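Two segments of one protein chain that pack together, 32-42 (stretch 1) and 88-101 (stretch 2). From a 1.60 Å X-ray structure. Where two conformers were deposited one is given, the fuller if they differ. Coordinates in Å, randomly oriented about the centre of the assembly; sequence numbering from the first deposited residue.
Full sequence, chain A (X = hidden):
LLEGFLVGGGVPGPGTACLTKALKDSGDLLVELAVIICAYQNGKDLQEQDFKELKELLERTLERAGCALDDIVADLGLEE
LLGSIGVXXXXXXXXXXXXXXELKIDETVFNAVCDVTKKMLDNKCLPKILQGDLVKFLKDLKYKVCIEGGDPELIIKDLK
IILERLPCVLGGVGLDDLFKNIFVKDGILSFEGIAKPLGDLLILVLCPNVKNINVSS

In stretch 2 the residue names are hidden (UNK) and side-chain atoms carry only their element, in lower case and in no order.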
ATOM      1  N   GLU A  32      -3.038  -4.765  -2.639  1.00 17.28           N
ATOM      2  CA  GLU A  32      -3.912  -4.197  -1.623  1.00 18.65           C
ATOM      3  C   GLU A  32      -3.901  -5.028  -0.341  1.00 18.11           C
ATOM      4  O   GLU A  32      -3.943  -4.477   0.764  1.00 18.94           O
ATOM      5  CB  GLU A  32      -5.339  -4.069  -2.160  1.00 21.24           C
ATOM      6  CG  GLU A  32      -5.462  -3.049  -3.288  1.00 24.93           C
ATOM      7  CD  GLU A  32      -6.871  -2.952  -3.837  1.00 36.02           C
ATOM      8  OE1 GLU A  32      -7.438  -4.004  -4.204  1.00 41.96           O
ATOM      9  OE2 GLU A  32      -7.406  -1.825  -3.896  1.00 45.69           O
ATOM     10  N   LEU A  33      -3.858  -6.353  -0.491  1.00 18.26           N
ATOM     11  CA  LEU A  33      -3.813  -7.232   0.667  1.00 16.84           C
ATOM     12  C   LEU A  33      -2.500  -7.062   1.405  1.00 18.29           C
ATOM     13  O   LEU A  33      -2.479  -7.101   2.636  1.00 18.39           O
ATOM     14  CB  LEU A  33      -3.999  -8.705   0.277  1.00 16.23           C
ATOM     15  CG  LEU A  33      -5.394  -9.037  -0.245  1.00 17.97           C
ATOM     16  CD1 LEU A  33      -5.461 -10.518  -0.611  1.00 19.22           C
ATOM     17  CD2 LEU A  33      -6.462  -8.675   0.787  1.00 20.84           C
ATOM     18  N   ALA A  34      -1.407  -6.894   0.660  1.00 18.52           N
ATOM     19  CA  ALA A  34      -0.096  -6.723   1.281  1.00 16.79           C
ATOM     20  C   ALA A  34      -0.095  -5.454   2.132  1.00 16.28           C
ATOM     21  O   ALA A  34       0.422  -5.444   3.243  1.00 17.59           O
ATOM     22  CB  ALA A  34       1.004  -6.668   0.221  1.00 19.81           C
ATOM     23  N   VAL A  35      -0.683  -4.385   1.612  1.00 16.02           N
ATOM     24  CA  VAL A  35      -0.789  -3.142   2.364  1.00 14.44           C
ATOM     25  C   VAL A  35      -1.555  -3.339   3.666  1.00 19.64           C
ATOM     26  O   VAL A  35      -1.095  -2.932   4.728  1.00 17.38           O
ATOM     27  CB  VAL A  35      -1.466  -2.047   1.530  1.00 16.63           C
ATOM     28  CG1 VAL A  35      -1.757  -0.829   2.390  1.00 19.36           C
ATOM     29  CG2 VAL A  35      -0.596  -1.688   0.321  1.00 18.02           C
ATOM     30  N   ILE A  36      -2.713  -3.984   3.584  1.00 19.49           N
ATOM     31  CA  ILE A  36      -3.530  -4.236   4.765  1.00 17.61           C
ATOM     32  C   ILE A  36      -2.819  -5.109   5.791  1.00 17.28           C
ATOM     33  O   ILE A  36      -2.747  -4.763   6.970  1.00 17.27           O
ATOM     34  CB  ILE A  36      -4.845  -4.880   4.354  1.00 17.30           C
ATOM     35  CG1 ILE A  36      -5.642  -3.881   3.523  1.00 21.00           C
ATOM     36  CG2 ILE A  36      -5.648  -5.310   5.588  1.00 18.00           C
ATOM     37  CD1 ILE A  36      -6.818  -4.515   2.790  1.00 20.33           C
ATOM     38  N   ILE A  37      -2.274  -6.227   5.326  1.00 16.36           N
ATOM     39  CA  ILE A  37      -1.565  -7.143   6.210  1.00 14.44           C
ATOM     40  C   ILE A  37      -0.364  -6.466   6.875  1.00 18.19           C
ATOM     41  O   ILE A  37      -0.160  -6.558   8.083  1.00 17.51           O
ATOM     42  CB  ILE A  37      -1.108  -8.395   5.437  1.00 16.75           C
ATOM     43  CG1 ILE A  37      -2.323  -9.282   5.135  1.00 18.69           C
ATOM     44  CG2 ILE A  37      -0.111  -9.192   6.258  1.00 19.60           C
ATOM     45  CD1 ILE A  37      -2.093 -10.245   3.977  1.00 21.65           C
ATOM     46  N   CYS A  38       0.420  -5.746   6.099  1.00 17.42           N
ATOM     47  CA  CYS A  38       1.610  -5.156   6.675  0.58 19.21           C
ATOM     48  C   CYS A  38       1.290  -3.950   7.556  1.00 19.73           C
ATOM     49  O   CYS A  38       1.991  -3.690   8.521  1.00 20.27           O
ATOM     50  CB  CYS A  38       2.642  -4.869   5.585  0.58 20.93           C
ATOM     51  SG  CYS A  38       3.189  -6.422   4.837  0.58 21.93           S
ATOM     52  N   ALA A  39       0.209  -3.236   7.251  1.00 17.12           N
ATOM     53  CA  ALA A  39      -0.214  -2.143   8.114  1.00 16.14           C
ATOM     54  C   ALA A  39      -0.609  -2.695   9.475  1.00 19.74           C
ATOM     55  O   ALA A  39      -0.217  -2.175  10.518  1.00 19.30           O
ATOM     56  CB  ALA A  39      -1.383  -1.386   7.490  1.00 18.46           C
ATOM     57  N   TYR A  40      -1.405  -3.757   9.464  1.00 19.30           N
ATOM     58  CA  TYR A  40      -1.788  -4.392  10.709  1.00 21.26           C
ATOM     59  C   TYR A  40      -0.570  -4.865  11.504  1.00 19.53           C
ATOM     60  O   TYR A  40      -0.479  -4.627  12.708  1.00 21.29           O
ATOM     61  CB  TYR A  40      -2.758  -5.558  10.450  1.00 19.08           C
ATOM     62  CG  TYR A  40      -3.332  -6.094  11.729  1.00 22.52           C
ATOM     63  CD1 TYR A  40      -2.622  -7.008  12.496  1.00 24.15           C
ATOM     64  CD2 TYR A  40      -4.563  -5.660  12.191  1.00 22.60           C
ATOM     65  CE1 TYR A  40      -3.131  -7.483  13.693  1.00 21.74           C
ATOM     66  CE2 TYR A  40      -5.080  -6.133  13.387  1.00 22.41           C
ATOM     67  CZ  TYR A  40      -4.348  -7.038  14.131  1.00 23.13           C
ATOM     68  OH  TYR A  40      -4.842  -7.522  15.329  1.00 27.00           O
ATOM     69  N   GLN A  41       0.373  -5.516  10.825  1.00 16.72           N
ATOM     70  CA  GLN A  41       1.511  -6.140  11.492  1.00 17.47           C
ATOM     71  C   GLN A  41       2.522  -5.131  12.013  1.00 22.72           C
ATOM     72  O   GLN A  41       3.226  -5.414  12.991  1.00 24.00           O
ATOM     73  CB  GLN A  41       2.228  -7.109  10.550  1.00 20.49           C
ATOM     74  CG  GLN A  41       1.497  -8.412  10.263  1.00 20.89           C
ATOM     75  CD  GLN A  41       2.192  -9.226   9.197  1.00 20.43           C
ATOM     76  OE1 GLN A  41       2.880  -8.678   8.322  1.00 27.41           O
ATOM     77  NE2 GLN A  41       1.999 -10.529   9.234  1.00 24.69           N
ATOM     78  N   ASN A  42       2.604  -3.970  11.369  1.00 17.04           N
ATOM     79  CA  ASN A  42       3.671  -3.013  11.673  1.00 18.80           C
ATOM     80  C   ASN A  42       3.249  -1.708  12.327  1.00 22.14           C
ATOM     81  O   ASN A  42       4.095  -1.005  12.872  1.00 26.05           O
ATOM     82  CB  ASN A  42       4.486  -2.707  10.410  1.00 24.16           C
ATOM     83  CG  ASN A  42       5.304  -3.893   9.947  1.00 25.12           C
ATOM     84  OD1 ASN A  42       6.401  -4.135  10.456  1.00 26.90           O
ATOM     85  ND2 ASN A  42       4.774  -4.652   8.992  1.00 21.10           N
ATOM     86  N   UNK A  88     -10.833 -12.736  16.072  1.00 22.06           N
ATOM     87  CA  UNK A  88      -9.939 -11.591  16.217  1.00 21.25           C
ATOM     88  C   UNK A  88      -9.330 -11.212  14.867  1.00 21.17           C
ATOM     89  O   UNK A  88      -9.007 -12.076  14.046  1.00 23.64           O
ATOM     90  o   UNK A  88      -7.595 -12.023  16.661  1.00 35.63           O
ATOM     91  c   UNK A  88      -8.858 -11.849  17.265  1.00 34.20           C
ATOM     92  N   UNK A  89      -9.213  -9.914  14.630  1.00 21.19           N
ATOM     93  CA  UNK A  89      -8.687  -9.436  13.359  1.00 19.21           C
ATOM     94  C   UNK A  89      -7.239  -9.874  13.180  1.00 21.27           C
ATOM     95  O   UNK A  89      -6.811 -10.189  12.067  1.00 20.97           O
ATOM     96  c   UNK A  89      -8.871  -7.913  13.234  1.00 19.19           C
ATOM     97  o   UNK A  89     -10.280  -7.619  13.314  1.00 19.64           O
ATOM     98  c   UNK A  89      -8.339  -7.403  11.882  1.00 21.44           C
ATOM     99  N   UNK A  90      -6.500  -9.950  14.281  1.00 22.73           N
ATOM    100  CA  UNK A  90      -5.123 -10.392  14.211  1.00 25.76           C
ATOM    101  C   UNK A  90      -5.029 -11.803  13.683  1.00 22.14           C
ATOM    102  O   UNK A  90      -4.163 -12.109  12.861  1.00 21.94           O
ATOM    103  N   UNK A  91      -5.941 -12.659  14.135  1.00 23.44           N
ATOM    104  CA  UNK A  91      -5.972 -14.031  13.660  1.00 21.99           C
ATOM    105  C   UNK A  91      -6.336 -14.113  12.190  1.00 20.36           C
ATOM    106  O   UNK A  91      -5.818 -14.975  11.484  1.00 20.72           O
ATOM    107  o   UNK A  91      -7.184 -15.691  16.690  1.00 34.48           O
ATOM    108  c   UNK A  91      -6.936 -14.885  14.478  1.00 24.23           C
ATOM    109  c   UNK A  91      -6.397 -15.212  15.851  1.00 33.41           C
ATOM    110  o   UNK A  91      -5.183 -15.005  16.085  1.00 34.84           O
ATOM    111  N   UNK A  92      -7.245 -13.243  11.740  1.00 20.25           N
ATOM    112  CA  UNK A  92      -7.595 -13.193  10.328  1.00 19.20           C
ATOM    113  C   UNK A  92      -6.381 -12.787   9.501  1.00 18.32           C
ATOM    114  O   UNK A  92      -6.064 -13.405   8.487  1.00 20.61           O
ATOM    115  c   UNK A  92      -8.926 -12.005   8.568  1.00 19.60           C
ATOM    116  c   UNK A  92     -11.209 -11.823  10.651  1.00 24.96           C
ATOM    117  c   UNK A  92     -10.041 -12.783  10.680  1.00 22.11           C
ATOM    118  c   UNK A  92      -8.764 -12.222  10.056  1.00 18.97           C
ATOM    119  N   UNK A  93      -5.688 -11.756   9.962  1.00 17.59           N
ATOM    120  CA  UNK A  93      -4.528 -11.257   9.233  1.00 17.84           C
ATOM    121  C   UNK A  93      -3.428 -12.317   9.136  1.00 21.08           C
ATOM    122  O   UNK A  93      -2.863 -12.537   8.060  1.00 19.28           O
ATOM    123  c   UNK A  93      -5.129  -8.244   8.291  1.00 23.81           C
ATOM    124  c   UNK A  93      -3.999  -9.956   9.864  1.00 18.79           C
ATOM    125  c   UNK A  93      -2.619  -9.573   9.270  1.00 21.25           C
ATOM    126  c   UNK A  93      -5.016  -8.820   9.707  1.00 20.39           C
ATOM    127  N   UNK A  94      -3.148 -12.996  10.247  1.00 18.93           N
ATOM    128  CA  UNK A  94      -2.092 -14.004  10.244  1.00 20.32           C
ATOM    129  C   UNK A  94      -2.501 -15.204   9.397  1.00 20.42           C
ATOM    130  O   UNK A  94      -1.697 -15.725   8.620  1.00 20.89           O
ATOM    131  o   UNK A  94       0.289 -11.696  11.270  1.00 26.81           O
ATOM    132  n   UNK A  94       1.308 -13.619  11.838  1.00 26.92           N
ATOM    133  c   UNK A  94       0.252 -12.808  11.802  1.00 28.01           C
ATOM    134  c   UNK A  94      -1.030 -13.322  12.468  1.00 22.51           C
ATOM    135  c   UNK A  94      -1.719 -14.426  11.669  1.00 21.24           C
ATOM    136  N   UNK A  95      -3.760 -15.619   9.531  1.00 21.11           N
ATOM    137  CA  UNK A  95      -4.308 -16.684   8.708  1.00 24.04           C
ATOM    138  C   UNK A  95      -4.265 -16.369   7.224  1.00 21.68           C
ATOM    139  O   UNK A  95      -3.882 -17.204   6.394  1.00 23.28           O
ATOM    140  N   UNK A  96      -4.645 -15.141   6.885  1.00 19.50           N
ATOM    141  CA  UNK A  96      -4.652 -14.707   5.505  1.00 21.02           C
ATOM    142  C   UNK A  96      -3.233 -14.705   4.947  1.00 22.76           C
ATOM    143  O   UNK A  96      -2.990 -15.168   3.829  1.00 26.56           O
ATOM    144  c   UNK A  96      -6.081 -11.433   4.005  1.00 28.58           C
ATOM    145  c   UNK A  96      -6.167 -13.786   3.130  1.00 25.29           C
ATOM    146  c   UNK A  96      -5.283 -13.315   5.397  1.00 20.88           C
ATOM    147  c   UNK A  96      -5.391 -12.781   3.979  1.00 25.76           C
ATOM    148  N   UNK A  97      -2.291 -14.194   5.735  1.00 20.74           N
ATOM    149  CA  UNK A  97      -0.903 -14.152   5.304  1.00 21.15           C
ATOM    150  C   UNK A  97      -0.385 -15.567   4.999  1.00 21.86           C
ATOM    151  O   UNK A  97       0.175 -15.807   3.934  1.00 27.99           O
ATOM    152  c   UNK A  97      -0.051 -13.455   6.369  1.00 25.41           C
ATOM    153  c   UNK A  97       3.731 -13.546   6.612  1.00 32.36           C
ATOM    154  c   UNK A  97       1.411 -13.320   6.011  1.00 23.98           C
ATOM    155  o   UNK A  97       5.437 -12.956   5.082  1.00 37.56           O
ATOM    156  c   UNK A  97       2.393 -13.667   6.922  1.00 30.97           C
ATOM    157  c   UNK A  97       3.141 -12.723   4.447  1.00 29.86           C
ATOM    158  c   UNK A  97       4.097 -13.071   5.378  1.00 28.87           C
ATOM    159  c   UNK A  97       1.804 -12.847   4.767  1.00 29.40           C
ATOM    160  N   UNK A  98      -0.586 -16.492   5.933  1.00 21.54           N
ATOM    161  CA  UNK A  98      -0.203 -17.892   5.727  1.00 28.08           C
ATOM    162  C   UNK A  98      -0.878 -18.484   4.493  1.00 26.54           C
ATOM    163  O   UNK A  98      -0.234 -19.168   3.688  1.00 30.73           O
ATOM    164  c   UNK A  98      -0.134 -19.234   9.402  1.00 45.64           C
ATOM    165  n   UNK A  98       1.314 -18.286  11.266  1.00 55.16           N
ATOM    166  c   UNK A  98       0.205 -18.311   8.231  1.00 37.51           C
ATOM    167  c   UNK A  98      -0.528 -18.738   6.963  1.00 27.00           C
ATOM    168  c   UNK A  98      -0.073 -18.509  10.751  1.00 48.63           C
ATOM    169  N   UNK A  99      -2.171 -18.206   4.341  1.00 26.22           N
ATOM    170  CA  UNK A  99      -2.915 -18.683   3.182  1.00 26.37           C
ATOM    171  C   UNK A  99      -2.304 -18.173   1.873  1.00 28.48           C
ATOM    172  O   UNK A  99      -2.164 -18.933   0.906  1.00 28.94           O
ATOM    173  c   UNK A  99      -6.726 -18.246   2.359  1.00 29.59           C
ATOM    174  c   UNK A  99      -4.392 -18.268   3.278  1.00 26.61           C
ATOM    175  c   UNK A  99      -5.283 -20.276   2.071  1.00 28.66           C
ATOM    176  c   UNK A  99      -5.303 -18.758   2.156  1.00 27.22           C
ATOM    177  N   UNK A 100      -1.949 -16.888   1.834  1.00 25.41           N
ATOM    178  CA  UNK A 100      -1.387 -16.305   0.625  1.00 27.27           C
ATOM    179  C   UNK A 100      -0.104 -17.031   0.231  1.00 32.45           C
ATOM    180  O   UNK A 100       0.118 -17.319  -0.939  1.00 31.58           O
ATOM    181  c   UNK A 100      -1.134 -14.800   0.788  1.00 28.60           C
ATOM    182  c   UNK A 100      -2.388 -13.926   0.812  1.00 28.64           C
ATOM    183  c   UNK A 100      -2.013 -12.462   0.999  1.00 29.32           C
ATOM    184  c   UNK A 100      -3.205 -14.099  -0.474  1.00 28.79           C
ATOM    185  N   UNK A 101       0.714 -17.367   1.222  1.00 30.99           N
ATOM    186  CA  UNK A 101       1.946 -18.099   0.961  1.00 33.15           C
ATOM    187  C   UNK A 101       1.655 -19.517   0.462  1.00 35.24           C
ATOM    188  O   UNK A 101       2.344 -20.020  -0.423  1.00 36.67           O
ATOM    189  c   UNK A 101       3.283 -16.717   2.627  1.00 39.43           C
ATOM    190  n   UNK A 101       6.233 -16.523   4.128  1.00 48.61           N
ATOM    191  c   UNK A 101       5.049 -17.417   4.296  1.00 56.11           C
ATOM    192  c   UNK A 101       3.728 -16.689   4.082  1.00 46.93           C
ATOM    193  c   UNK A 101       2.833 -18.108   2.206  1.00 32.54           C
TER

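Position 88 carries one carbon and then one oxygen. That oxygen lies 3.1 Å from the backbone N of position 91, with an N-H...acceptor angle of 161°, and nothing of stretch 1 is in contact. This is Ser 88, the N-cap of the helix that follows. At 89 the first carbon bears one oxygen and one carbon; that terminal carbon is 3.8 Å from Tyr 40 CE2. The fork of unlike atoms gives Thr 89.

Position 90 has no side-chain atoms, and its CA lies 3.1 Å from Tyr 40 OH. An ideal CB would come within 2.8 Å of Tyr 40 OH, a clash, so Gly 90 fits both the atom count and the space. Position 91 has two carbons, the second carrying two oxygens, and points away from stretch 1: Asp 91. Position 92 has four carbons forked at the first, one arm two carbons long, out of reach of stretch 1: Ile 92.

The same branching recurs at 93, but here it points toward stretch 1 and sits among Ile 36, Ile 37, Tyr 40 and Gln 41. It is Ile 93. Its CG1 lies 4.1 Å from the centroid of the ring of Tyr 40 and 23° off the normal, a CH-pi contact over the face, while its CG2 is 3.9 Å from Ile 37 CG2.

Position 94 has three carbons, the third bearing one oxygen and one nitrogen: Gln 94. Its OE1 accepts a hydrogen bond from Gln 41 NE2 at 2.9 Å and 177°, almost linear. Position 95 has no side-chain atoms, hence Gly 95. Position 96 has four carbons forked at the second, near Leu 33 and Ile 37: Leu 96, with its CG 4.2 Å from Ile 37 CD1.

At 97, one carbon leads to a six-carbon ring bearing an oxygen: Tyr 97, whose CB is 4.3 Å from Ile 37 CG2. Position 98, four carbons in a row ending in nitrogen, is Lys 98, exposed. Position 99, forked at its second carbon but out of reach, is Leu 99. The same fork at 100 reaches stretch 1: Leu 100, its CD1 3.7 Å from Ile 37 CD1. Position 101 repeats the nitrogen-ended row: Lys 101.

The helices cross at -132°, their axes 10.0 Å apart at closest approach, and bury 549 Å². Reciprocal knobs hold the centre: Ile 37 sits among Ile 93, Leu 96, Tyr 97 and Leu 100, while Ile 93 enters the hole on stretch 1. The Gln 41–Gln 94 bond adds a polar tie to this apolar packing.

Stretch 2, residues 88-101: STGDIIQGLYKLLK
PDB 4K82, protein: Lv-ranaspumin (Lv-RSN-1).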